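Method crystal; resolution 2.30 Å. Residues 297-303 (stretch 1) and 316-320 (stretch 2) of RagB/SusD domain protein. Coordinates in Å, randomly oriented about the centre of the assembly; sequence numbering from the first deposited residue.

Stretch 1, residues 297-303: ELYEGVR
Stretch 2, residues 316-320: NAASG

Two irregular segments of one chain meet where the CA atoms of Glu 300 and Ser 319 lie 5.4 Å apart. Both residues are extended, with phi/psi of -142/138° and -57/150°, and two hydrogen bonds join them. The backbone bond is the shorter: Ser 319 N donates to Glu 300 O at 2.8 Å, with an N-H...O angle of 150°. In return, Glu 300 N donates to Ser 319 OG at 3.2 Å and a more bent 136°. Serine suits this place because its CB points toward the other segment and its short side chain, chi1 -74° (m), brings a hydroxyl to a backbone amide. Ser 319 OG lies 3.3 Å from Tyr 299 CA and 3.5 Å from Tyr 299 CD1, oblique to the ring; the Tyr 299 side chain has chi1 -67° (m) and chi2 -83°.

A water extends the polar contact. Glu 300, with chi1 m and chi2 t, places OE1 4.0 Å from Ala 317 O. Neither acceptor offers a proton to the other; the water bridges them, donating to Glu 300 OE1 at 2.8 Å and to Ala 317 O at 2.7 Å.

Val 302 CG2 packs 3.7 Å from Ala 318 CB, with valine chi1 at 175° (t). Both residues are buried, where methyl groups pack without unmet polar needs.

Within the first segment, Tyr 299 N donates to Glu 297 OE2 at 2.9 Å.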

# COMPACT_ATOMS: atom_id res chain seq x y z
N GLU A 297 4.04 -21.90 22.91
CA GLU A 297 4.04 -20.63 22.19
C GLU A 297 2.64 -20.19 21.85
O GLU A 297 1.84 -20.96 21.31
CB GLU A 297 4.87 -20.73 20.91
CG GLU A 297 4.87 -19.46 20.09
CD GLU A 297 5.39 -18.28 20.88
OE1 GLU A 297 6.55 -18.35 21.32
OE2 GLU A 297 4.65 -17.29 21.06
N LEU A 298 2.35 -18.94 22.18
CA LEU A 298 1.03 -18.34 22.01
C LEU A 298 0.88 -17.64 20.66
O LEU A 298 -0.25 -17.39 20.22
CB LEU A 298 0.79 -17.35 23.15
CG LEU A 298 0.36 -17.92 24.52
CD1 LEU A 298 0.21 -16.81 25.53
CD2 LEU A 298 -0.96 -18.66 24.40
N TYR A 299 2.00 -17.33 20.01
CA TYR A 299 1.95 -16.52 18.80
C TYR A 299 2.62 -17.19 17.62
O TYR A 299 3.85 -17.25 17.53
CB TYR A 299 2.57 -15.14 19.05
CG TYR A 299 1.71 -14.37 20.02
CD1 TYR A 299 0.59 -13.68 19.57
CD2 TYR A 299 1.97 -14.39 21.40
CE1 TYR A 299 -0.23 -13.01 20.44
CE2 TYR A 299 1.14 -13.70 22.30
CZ TYR A 299 0.05 -13.02 21.81
OH TYR A 299 -0.78 -12.34 22.65
N GLU A 300 1.78 -17.69 16.72
CA GLU A 300 2.23 -18.31 15.48
C GLU A 300 1.29 -17.93 14.34
O GLU A 300 0.07 -17.91 14.52
CB GLU A 300 2.33 -19.83 15.62
CG GLU A 300 3.45 -20.30 16.55
CD GLU A 300 3.32 -21.77 16.97
OE1 GLU A 300 2.29 -22.43 16.68
OE2 GLU A 300 4.26 -22.28 17.61
N GLY A 301 1.85 -17.62 13.17
CA GLY A 301 1.04 -17.32 12.01
C GLY A 301 0.73 -18.57 11.20
O GLY A 301 1.16 -19.67 11.54
N VAL A 302 -0.03 -18.39 10.12
CA VAL A 302 -0.36 -19.50 9.23
C VAL A 302 0.63 -19.46 8.06
O VAL A 302 0.81 -18.42 7.43
CB VAL A 302 -1.82 -19.42 8.68
CG1 VAL A 302 -2.08 -20.53 7.66
CG2 VAL A 302 -2.84 -19.49 9.82
N ARG A 303 1.25 -20.60 7.78
CA ARG A 303 2.18 -20.71 6.67
C ARG A 303 1.50 -20.38 5.33
O ARG A 303 0.41 -20.89 5.04
CB ARG A 303 2.78 -22.13 6.62
CG ARG A 303 3.76 -22.40 5.47
CD ARG A 303 5.19 -22.12 5.88
NE ARG A 303 6.14 -22.32 4.78
CZ ARG A 303 7.46 -22.45 4.93
NH1 ARG A 303 8.02 -22.44 6.15
NH2 ARG A 303 8.23 -22.62 3.86
N ASN A 316 -7.52 -23.09 15.66
CA ASN A 316 -7.28 -22.53 17.01
C ASN A 316 -5.80 -22.47 17.36
O ASN A 316 -5.38 -21.66 18.20
CB ASN A 316 -8.02 -23.34 18.07
CG ASN A 316 -9.51 -23.07 18.07
OD1 ASN A 316 -9.96 -22.00 17.66
ND2 ASN A 316 -10.28 -24.05 18.50
N ALA A 317 -5.02 -23.33 16.70
CA ALA A 317 -3.59 -23.43 16.93
C ALA A 317 -2.80 -22.41 16.11
O ALA A 317 -1.60 -22.56 15.89
CB ALA A 317 -3.10 -24.85 16.61
N ALA A 318 -3.50 -21.39 15.62
CA ALA A 318 -2.83 -20.27 14.97
C ALA A 318 -3.36 -18.93 15.50
O ALA A 318 -4.55 -18.79 15.78
CB ALA A 318 -2.98 -20.36 13.42
N SER A 319 -2.46 -17.96 15.64
CA SER A 319 -2.86 -16.60 16.00
C SER A 319 -3.85 -16.04 15.01
O SER A 319 -3.81 -16.36 13.81
CB SER A 319 -1.64 -15.67 16.07
OG SER A 319 -0.84 -15.90 17.21
N GLY A 320 -4.71 -15.16 15.51
CA GLY A 320 -5.71 -14.47 14.72
C GLY A 320 -5.44 -12.98 14.59
O GLY A 320 -4.34 -12.50 14.82
O HOH W 1 0.65 -23.36 14.58